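Local coordinates for protein cellulase (Bacteroides salanitronis, PDB 6WQY) that probably hydrolyses beta-1,4-glucosidic bonds in cellulose, acting as a broad-specificity GH5_4 endoglucanase through the TIM-barrel catalytic domain of a longer protein, at residues Phe252-Asp257 against Glu284-Gly289; Ser322-Tyr327 against Pro342-Ala347. All coordinates share one frame; numbering follows the deposited sequence.

Interaction 1 of 2, residues Phe252-Asp257 against Glu284-Gly289; sequences FYDPID and EDNVTG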
ATOM      1  N   PHE A 252      -3.605  -7.505  -1.816  1.00  7.96           N
ATOM      2  CA  PHE A 252      -4.582  -8.545  -2.113  1.00  8.30           C
ATOM      3  C   PHE A 252      -5.248  -8.272  -3.451  1.00  7.92           C
ATOM      4  O   PHE A 252      -6.100  -7.382  -3.544  1.00  8.63           O
ATOM      5  CB  PHE A 252      -5.649  -8.653  -1.021  1.00  8.94           C
ATOM      6  CG  PHE A 252      -6.645  -9.748  -1.269  1.00  8.72           C
ATOM      7  CD1 PHE A 252      -6.334 -11.067  -0.964  1.00  9.06           C
ATOM      8  CD2 PHE A 252      -7.889  -9.475  -1.822  1.00  9.70           C
ATOM      9  CE1 PHE A 252      -7.247 -12.077  -1.188  1.00 10.27           C
ATOM     10  CE2 PHE A 252      -8.799 -10.484  -2.048  1.00 10.64           C
ATOM     11  CZ  PHE A 252      -8.476 -11.781  -1.733  1.00 10.27           C
ATOM     12  N   TYR A 253      -4.899  -9.073  -4.448  1.00  8.26           N
ATOM     13  CA  TYR A 253      -5.477  -8.987  -5.781  1.00  8.74           C
ATOM     14  C   TYR A 253      -6.111 -10.309  -6.207  1.00  8.91           C
ATOM     15  O   TYR A 253      -6.474 -10.475  -7.384  1.00  9.77           O
ATOM     16  CB  TYR A 253      -4.418  -8.598  -6.797  1.00  9.97           C
ATOM     17  CG  TYR A 253      -3.876  -7.188  -6.696  1.00  9.16           C
ATOM     18  CD1 TYR A 253      -4.623  -6.123  -7.178  1.00  9.76           C
ATOM     19  CD2 TYR A 253      -2.613  -6.932  -6.176  1.00  8.68           C
ATOM     20  CE1 TYR A 253      -4.121  -4.838  -7.162  1.00  9.99           C
ATOM     21  CE2 TYR A 253      -2.113  -5.641  -6.138  1.00  9.03           C
ATOM     22  CZ  TYR A 253      -2.866  -4.596  -6.641  1.00  8.40           C
ATOM     23  OH  TYR A 253      -2.397  -3.308  -6.717  1.00  9.38           O
ATOM     24  N   ASP A 254      -6.268 -11.260  -5.294  1.00  9.18           N
ATOM     25  CA  ASP A 254      -6.671 -12.595  -5.711  1.00  9.01           C
ATOM     26  C   ASP A 254      -8.066 -12.568  -6.332  1.00  9.50           C
ATOM     27  O   ASP A 254      -8.981 -11.980  -5.746  1.00  9.63           O
ATOM     28  CB  ASP A 254      -6.736 -13.553  -4.520  1.00  9.49           C
ATOM     29  CG  ASP A 254      -5.398 -13.835  -3.877  1.00  9.72           C
ATOM     30  OD1 ASP A 254      -4.340 -13.409  -4.400  1.00 11.15           O
ATOM     31  OD2 ASP A 254      -5.421 -14.545  -2.817  1.00 10.38           O
ATOM     32  N   PRO A 255      -8.293 -13.245  -7.467  1.00 10.17           N
ATOM     33  CA  PRO A 255      -7.314 -13.912  -8.339  1.00 10.76           C
ATOM     34  C   PRO A 255      -6.808 -12.908  -9.374  1.00 10.29           C
ATOM     35  O   PRO A 255      -7.632 -12.319 -10.101  1.00 11.02           O
ATOM     36  CB  PRO A 255      -8.129 -15.034  -8.981  1.00 10.46           C
ATOM     37  CG  PRO A 255      -9.538 -14.497  -9.026  1.00 11.92           C
ATOM     38  CD  PRO A 255      -9.667 -13.422  -7.974  1.00 10.64           C
ATOM     39  N   ILE A 256      -5.491 -12.702  -9.456  1.00 10.39           N
ATOM     40  CA  ILE A 256      -4.951 -11.655 -10.316  1.00 10.60           C
ATOM     41  C   ILE A 256      -5.336 -11.848 -11.774  1.00 12.60           C
ATOM     42  O   ILE A 256      -5.484 -10.866 -12.512  1.00 12.42           O
ATOM     43  CB  ILE A 256      -3.427 -11.527 -10.111  1.00 11.62           C
ATOM     44  CG1 ILE A 256      -2.862 -10.319 -10.859  1.00 11.83           C
ATOM     45  CG2 ILE A 256      -2.712 -12.794 -10.528  1.00 12.83           C
ATOM     46  CD1 ILE A 256      -3.311  -8.983 -10.327  1.00 11.88           C
ATOM     47  N   ASP A 257      -5.492 -13.090 -12.238  1.00 12.10           N
ATOM     48  CA  ASP A 257      -5.902 -13.263 -13.626  1.00 14.85           C
ATOM     49  C   ASP A 257      -7.227 -12.564 -13.904  1.00 13.26           C
ATOM     50  O   ASP A 257      -7.437 -12.067 -15.016  1.00 16.33           O
ATOM     51  CB  ASP A 257      -6.010 -14.752 -13.973  1.00 21.12           C
ATOM     52  CG  ASP A 257      -4.653 -15.414 -14.151  1.00 18.06           C
ATOM     53  OD1 ASP A 257      -3.617 -14.711 -14.091  1.00 21.23           O
ATOM     54  OD2 ASP A 257      -4.623 -16.649 -14.346  1.00 22.87           O
ATOM     55  N   GLU A 284     -15.389 -16.214  -3.476  1.00 10.96           N
ATOM     56  CA  GLU A 284     -15.708 -15.586  -2.199  1.00 10.91           C
ATOM     57  C   GLU A 284     -15.005 -16.251  -1.027  1.00 11.15           C
ATOM     58  O   GLU A 284     -14.570 -15.564  -0.090  1.00 11.88           O
ATOM     59  CB  GLU A 284     -17.225 -15.644  -1.966  1.00 11.47           C
ATOM     60  CG  GLU A 284     -18.069 -14.783  -2.906  1.00 12.23           C
ATOM     61  CD  GLU A 284     -18.453 -15.449  -4.220  1.00 11.75           C
ATOM     62  OE1 GLU A 284     -17.815 -16.449  -4.634  1.00 11.96           O
ATOM     63  OE2 GLU A 284     -19.438 -14.960  -4.852  1.00 12.35           O
ATOM     64  N   ASP A 285     -14.918 -17.588  -1.046  0.70 11.61           N
ATOM     65  CA  ASP A 285     -14.311 -18.317   0.061  0.70 12.68           C
ATOM     66  C   ASP A 285     -12.819 -18.034   0.175  0.70 11.33           C
ATOM     67  O   ASP A 285     -12.247 -18.166   1.268  0.70 12.64           O
ATOM     68  CB  ASP A 285     -14.560 -19.817  -0.095  0.70 14.27           C
ATOM     69  CG  ASP A 285     -14.051 -20.364  -1.416  0.70 16.69           C
ATOM     70  OD1 ASP A 285     -14.357 -19.766  -2.468  0.70 19.64           O
ATOM     71  OD2 ASP A 285     -13.350 -21.399  -1.401  0.70 26.33           O
ATOM     72  N   ASN A 286     -12.157 -17.674  -0.929  1.00 10.95           N
ATOM     73  CA  ASN A 286     -10.762 -17.265  -0.839  1.00 11.36           C
ATOM     74  C   ASN A 286     -10.628 -15.905  -0.163  1.00 10.65           C
ATOM     75  O   ASN A 286      -9.692 -15.682   0.618  1.00 10.89           O
ATOM     76  CB  ASN A 286     -10.096 -17.244  -2.211  1.00 10.72           C
ATOM     77  CG  ASN A 286      -8.619 -16.929  -2.119  1.00 10.25           C
ATOM     78  OD1 ASN A 286      -7.839 -17.746  -1.608  1.00 11.73           O
ATOM     79  ND2 ASN A 286      -8.226 -15.753  -2.579  1.00 10.85           N
ATOM     80  N   VAL A 287     -11.534 -14.973  -0.462  1.00 10.15           N
ATOM     81  CA  VAL A 287     -11.483 -13.670   0.188  1.00 10.54           C
ATOM     82  C   VAL A 287     -11.600 -13.828   1.697  1.00 11.14           C
ATOM     83  O   VAL A 287     -10.766 -13.335   2.471  1.00 11.50           O
ATOM     84  CB  VAL A 287     -12.591 -12.750  -0.354  1.00 10.74           C
ATOM     85  CG1 VAL A 287     -12.526 -11.398   0.357  1.00 12.00           C
ATOM     86  CG2 VAL A 287     -12.497 -12.571  -1.850  1.00 10.66           C
ATOM     87  N   THR A 288     -12.654 -14.503   2.146  1.00 11.85           N
ATOM     88  CA  THR A 288     -12.847 -14.644   3.587  1.00 12.58           C
ATOM     89  C   THR A 288     -11.800 -15.563   4.201  1.00 11.94           C
ATOM     90  O   THR A 288     -11.347 -15.323   5.330  1.00 13.20           O
ATOM     91  CB  THR A 288     -14.261 -15.123   3.913  1.00 15.06           C
ATOM     92  OG1 THR A 288     -14.511 -16.342   3.227  1.00 14.25           O
ATOM     93  CG2 THR A 288     -15.291 -14.090   3.493  1.00 16.33           C
ATOM     94  N   GLY A 289     -11.379 -16.605   3.481  1.00 11.68           N
ATOM     95  CA  GLY A 289     -10.360 -17.485   4.019  1.00 12.35           C
ATOM     96  C   GLY A 289      -9.031 -16.791   4.228  1.00 11.43           C
ATOM     97  O   GLY A 289      -8.355 -16.990   5.245  1.00 12.40           O
TER
HETATM   98  O   HOH W   1     -10.081 -13.928  -3.902  1.00 10.83           O
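The loop after strand 246-251 meets the first turn of helix 284-299 with its backbone closest at Asp254 and Val287, whose CA atoms lie 7.7 Å apart, so side chains and one water bridge the gap. Asn286 ND2 donates to Asp254 OD2 at 3.1 Å with an N-H...O angle of 163°. The acceptor sits almost in the amide plane and offers its anti lone pair, while the carboxylate and amide planes are 32° apart. A water, 2.9 Å from Asn286 ND2, also donates to Asp254 O, so the amide nitrogen reaches Asp254 twice, directly at OD2 and through the water at the backbone O. Asn286 CG lies anti to the backbone N (chi1 -175°), which carries the amide toward the loop. Next to this bond, the Phe252 ring edge puts CE1 4.1 Å from Asn286 ND2. Its CZ lies 4.1 Å from Val287 CG2. With an alanine in place of Asn286, Asp254 OD2 would probably lose this donor and the water one of its anchors. Phe252 also packs edge-to-face on Phe291, along the same helix. The contact belongs to the (beta/alpha)8 barrel of GH5 enzymes, joining the loop after its sixth strand to the helix that precedes strand 305-310.

Interaction 2 of 2, residues Ser322-Tyr327 against Pro342-Ala347; sequences SFRLYY and PFYWDA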
ATOM      1  N   SER A 322     -20.805  -5.637 -14.027  0.56 13.36           N
ATOM      2  CA  SER A 322     -21.558  -6.000 -12.833  0.56 13.28           C
ATOM      3  C   SER A 322     -20.717  -6.869 -11.907  0.56 12.43           C
ATOM      4  O   SER A 322     -20.712  -6.675 -10.688  0.56 12.72           O
ATOM      5  CB  SER A 322     -22.831  -6.751 -13.225  0.56 15.06           C
ATOM      6  OG  SER A 322     -23.567  -6.042 -14.203  0.56 13.81           O
ATOM      7  N   PHE A 323     -20.004  -7.844 -12.474  1.00 12.55           N
ATOM      8  CA  PHE A 323     -19.168  -8.727 -11.673  1.00 12.20           C
ATOM      9  C   PHE A 323     -18.016  -7.981 -11.019  1.00 10.41           C
ATOM     10  O   PHE A 323     -17.627  -8.314  -9.894  1.00 11.12           O
ATOM     11  CB  PHE A 323     -18.646  -9.870 -12.541  1.00 12.06           C
ATOM     12  CG  PHE A 323     -19.692 -10.881 -12.898  1.00 11.97           C
ATOM     13  CD1 PHE A 323     -19.975 -11.938 -12.042  1.00 12.41           C
ATOM     14  CD2 PHE A 323     -20.402 -10.767 -14.073  1.00 15.11           C
ATOM     15  CE1 PHE A 323     -20.928 -12.866 -12.360  1.00 15.40           C
ATOM     16  CE2 PHE A 323     -21.369 -11.697 -14.396  1.00 15.87           C
ATOM     17  CZ  PHE A 323     -21.626 -12.745 -13.532  1.00 16.43           C
ATOM     18  N   ARG A 324     -17.438  -6.996 -11.717  1.00 10.68           N
ATOM     19  CA  ARG A 324     -16.366  -6.199 -11.134  1.00 10.33           C
ATOM     20  C   ARG A 324     -16.856  -5.433  -9.910  1.00 10.74           C
ATOM     21  O   ARG A 324     -16.179  -5.380  -8.875  1.00 10.86           O
ATOM     22  CB  ARG A 324     -15.819  -5.215 -12.168  1.00 11.34           C
ATOM     23  CG  ARG A 324     -14.752  -4.299 -11.604  1.00 11.06           C
ATOM     24  CD  ARG A 324     -14.778  -2.931 -12.214  1.00 12.00           C
ATOM     25  NE  ARG A 324     -13.645  -2.117 -11.793  1.00 10.65           N
ATOM     26  CZ  ARG A 324     -13.472  -0.849 -12.157  1.00 10.75           C
ATOM     27  NH1 ARG A 324     -14.362  -0.241 -12.917  1.00 11.92           N
ATOM     28  NH2 ARG A 324     -12.398  -0.194 -11.742  1.00 11.03           N
ATOM     29  N   LEU A 325     -18.031  -4.808 -10.013  1.00 10.92           N
ATOM     30  CA  LEU A 325     -18.563  -4.065  -8.878  1.00 11.16           C
ATOM     31  C   LEU A 325     -18.887  -5.001  -7.729  1.00 11.17           C
ATOM     32  O   LEU A 325     -18.649  -4.672  -6.566  1.00 12.13           O
ATOM     33  CB  LEU A 325     -19.769  -3.227  -9.283  1.00 11.13           C
ATOM     34  CG  LEU A 325     -19.401  -1.906  -9.945  1.00 13.29           C
ATOM     35  CD1 LEU A 325     -18.770  -2.082 -11.311  1.00 18.07           C
ATOM     36  CD2 LEU A 325     -20.617  -0.995 -10.038  1.00 19.27           C
ATOM     37  N   TYR A 326     -19.441  -6.181  -8.037  1.00 11.01           N
ATOM     38  CA  TYR A 326     -19.683  -7.180  -7.000  1.00 11.08           C
ATOM     39  C   TYR A 326     -18.382  -7.583  -6.310  1.00 10.18           C
ATOM     40  O   TYR A 326     -18.316  -7.613  -5.078  1.00 10.73           O
ATOM     41  CB  TYR A 326     -20.419  -8.391  -7.589  1.00 11.11           C
ATOM     42  CG  TYR A 326     -20.474  -9.566  -6.638  1.00 11.18           C
ATOM     43  CD1 TYR A 326     -21.027  -9.439  -5.371  1.00 11.16           C
ATOM     44  CD2 TYR A 326     -19.949 -10.795  -6.996  1.00 11.59           C
ATOM     45  CE1 TYR A 326     -21.055 -10.498  -4.492  1.00 12.18           C
ATOM     46  CE2 TYR A 326     -19.963 -11.864  -6.125  1.00 11.27           C
ATOM     47  CZ  TYR A 326     -20.520 -11.708  -4.870  1.00 11.37           C
ATOM     48  OH  TYR A 326     -20.556 -12.762  -3.980  1.00 12.68           O
ATOM     49  N   TYR A 327     -17.346  -7.892  -7.088  1.00 10.59           N
ATOM     50  CA  TYR A 327     -16.051  -8.238  -6.513  1.00 10.10           C
ATOM     51  C   TYR A 327     -15.558  -7.146  -5.568  1.00  9.51           C
ATOM     52  O   TYR A 327     -15.157  -7.422  -4.428  1.00 10.11           O
ATOM     53  CB  TYR A 327     -15.028  -8.473  -7.643  1.00 10.04           C
ATOM     54  CG  TYR A 327     -13.626  -8.711  -7.126  1.00  9.40           C
ATOM     55  CD1 TYR A 327     -13.200  -9.990  -6.786  1.00 10.58           C
ATOM     56  CD2 TYR A 327     -12.745  -7.662  -6.947  1.00  9.12           C
ATOM     57  CE1 TYR A 327     -11.930 -10.216  -6.284  1.00  9.77           C
ATOM     58  CE2 TYR A 327     -11.471  -7.882  -6.449  1.00  9.46           C
ATOM     59  CZ  TYR A 327     -11.074  -9.146  -6.118  1.00  8.42           C
ATOM     60  OH  TYR A 327      -9.800  -9.320  -5.608  1.00  9.32           O
ATOM     61  N   PRO A 342      -8.930  -1.160   3.278  1.00  9.70           N
ATOM     62  CA  PRO A 342      -8.443  -1.450   1.925  1.00  9.52           C
ATOM     63  C   PRO A 342      -8.115  -0.184   1.154  1.00  9.56           C
ATOM     64  O   PRO A 342      -8.839   0.817   1.246  1.00  9.79           O
ATOM     65  CB  PRO A 342      -9.641  -2.166   1.296  1.00 10.95           C
ATOM     66  CG  PRO A 342     -10.839  -1.457   1.918  1.00 11.25           C
ATOM     67  CD  PRO A 342     -10.407  -1.075   3.331  1.00 10.25           C
ATOM     68  N   PHE A 343      -7.034  -0.240   0.360  1.00  8.78           N
ATOM     69  CA  PHE A 343      -6.593   0.862  -0.493  1.00  8.17           C
ATOM     70  C   PHE A 343      -6.667   0.413  -1.949  1.00  8.21           C
ATOM     71  O   PHE A 343      -5.899  -0.456  -2.378  1.00  8.99           O
ATOM     72  CB  PHE A 343      -5.159   1.283  -0.152  1.00  8.70           C
ATOM     73  CG  PHE A 343      -5.033   2.056   1.144  1.00  8.08           C
ATOM     74  CD1 PHE A 343      -5.222   1.430   2.374  1.00  9.62           C
ATOM     75  CD2 PHE A 343      -4.708   3.394   1.127  1.00  8.33           C
ATOM     76  CE1 PHE A 343      -5.112   2.154   3.562  1.00  9.71           C
ATOM     77  CE2 PHE A 343      -4.587   4.118   2.304  1.00  9.69           C
ATOM     78  CZ  PHE A 343      -4.785   3.493   3.520  1.00  9.84           C
ATOM     79  N   TYR A 344      -7.582   1.009  -2.702  1.00  8.23           N
ATOM     80  CA  TYR A 344      -7.783   0.671  -4.106  1.00  7.99           C
ATOM     81  C   TYR A 344      -6.592   1.129  -4.945  1.00  7.78           C
ATOM     82  O   TYR A 344      -6.081   2.235  -4.761  1.00  8.83           O
ATOM     83  CB  TYR A 344      -9.090   1.353  -4.574  1.00  8.99           C
ATOM     84  CG  TYR A 344      -9.368   1.147  -6.043  1.00  8.73           C
ATOM     85  CD1 TYR A 344     -10.079   0.043  -6.499  1.00  9.13           C
ATOM     86  CD2 TYR A 344      -8.851   2.028  -6.993  1.00  8.97           C
ATOM     87  CE1 TYR A 344     -10.272  -0.168  -7.849  1.00  9.42           C
ATOM     88  CE2 TYR A 344      -9.029   1.811  -8.338  1.00  9.18           C
ATOM     89  CZ  TYR A 344      -9.743   0.712  -8.758  1.00  9.27           C
ATOM     90  OH  TYR A 344      -9.921   0.453 -10.100  1.00 10.78           O
ATOM     91  N   TRP A 345      -6.155   0.280  -5.881  1.00  7.98           N
ATOM     92  CA  TRP A 345      -5.020   0.597  -6.750  1.00  8.13           C
ATOM     93  C   TRP A 345      -5.482   1.366  -7.986  1.00  8.03           C
ATOM     94  O   TRP A 345      -6.109   0.792  -8.883  1.00  9.34           O
ATOM     95  CB  TRP A 345      -4.298  -0.686  -7.187  1.00  8.89           C
ATOM     96  CG  TRP A 345      -3.152  -0.387  -8.112  1.00  8.89           C
ATOM     97  CD1 TRP A 345      -3.094  -0.629  -9.439  1.00  9.37           C
ATOM     98  CD2 TRP A 345      -1.938   0.288  -7.775  1.00  8.40           C
ATOM     99  NE1 TRP A 345      -1.912  -0.159  -9.963  1.00  9.61           N
ATOM    100  CE2 TRP A 345      -1.181   0.414  -8.955  1.00  9.19           C
ATOM    101  CE3 TRP A 345      -1.400   0.773  -6.578  1.00  8.77           C
ATOM    102  CZ2 TRP A 345       0.074   1.023  -8.973  1.00 10.16           C
ATOM    103  CZ3 TRP A 345      -0.165   1.386  -6.602  1.00  9.48           C
ATOM    104  CH2 TRP A 345       0.558   1.500  -7.787  1.00 10.45           C
ATOM    105  N   ASP A 346      -5.127   2.646  -8.064  1.00  8.84           N
ATOM    106  CA  ASP A 346      -5.525   3.506  -9.187  1.00  9.12           C
ATOM    107  C   ASP A 346      -4.271   3.930  -9.956  1.00  8.92           C
ATOM    108  O   ASP A 346      -3.588   4.899  -9.604  1.00  9.21           O
ATOM    109  CB  ASP A 346      -6.335   4.711  -8.704  1.00  9.50           C
ATOM    110  CG  ASP A 346      -6.968   5.485  -9.832  1.00 10.11           C
ATOM    111  OD1 ASP A 346      -6.285   5.716 -10.853  1.00 10.50           O
ATOM    112  OD2 ASP A 346      -8.156   5.875  -9.696  1.00 10.67           O
ATOM    113  N   ALA A 347      -3.985   3.222 -11.054  1.00  9.58           N
ATOM    114  CA  ALA A 347      -2.828   3.520 -11.883  1.00 10.18           C
ATOM    115  C   ALA A 347      -3.083   4.679 -12.831  1.00 10.34           C
ATOM    116  O   ALA A 347      -2.184   5.057 -13.569  1.00 11.16           O
ATOM    117  CB  ALA A 347      -2.429   2.274 -12.695  1.00 11.49           C
TER
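A single buried polar contact joins helix 318-337 to strand 342-346, successive elements of the last beta-alpha-beta crossover in the (beta/alpha)8 barrel. Only 57 Å² is buried between Ser322-Tyr327 and Pro342-Ala347, all of it on Arg324 and Tyr344, so the contact amounts to one long side chain reaching one phenol. Arg324 leaves the helix with CG anti to the backbone N (chi1 177°), bends at chi2 and then runs extended, which brings its guanidinium to the hydroxyl end of Tyr344. The two side chains cross at about a right angle, and the guanidinium and ring planes are inclined by 53°. Tyr344 OH lies at the edge of the guanidinium, in its plane, whereas NH2 approaches the phenol ring obliquely.

This bond is a secondary one for both groups. Arg324 NH1 forms a salt bridge with Glu321 and NE donates to Cys312 O, two anchors that fix the rotation of the guanidinium, while Tyr344 OH is also hydrogen-bonded to Trp357 O. Val374 and Met378 of helix 371-383 pack on Arg324 and Tyr344 respectively, so the last helix flanks the contact. Across the gap, Arg324 NH2 lies 3.0 Å from Tyr344 OH, but the N-H...O angle of 124° makes the hydrogen bond weak.

In the fold
Both contacts lie in the C-terminal part of the barrel, between the sixth and eighth strands, their centres about 12 Å apart, and helix 318-337, which supplies one side of interaction 2, also packs on interaction 1. Interaction 1 is partly buried and mixes a straight amide-carboxylate bond, a water and apolar packing; interaction 2 is wholly buried, smaller, and purely polar, one weak bond among stronger outside partners. Segment 322-327 connects them: Tyr326 OH is 2.6 Å from Glu284 OE2, a probable hydrogen bond, and Tyr327 OH is 2.8 Å from Asp254 O, another. Tyr253 OH packs 3.3 Å from Trp345 CB, so the loop of interaction 1 also touches the strand of interaction 2.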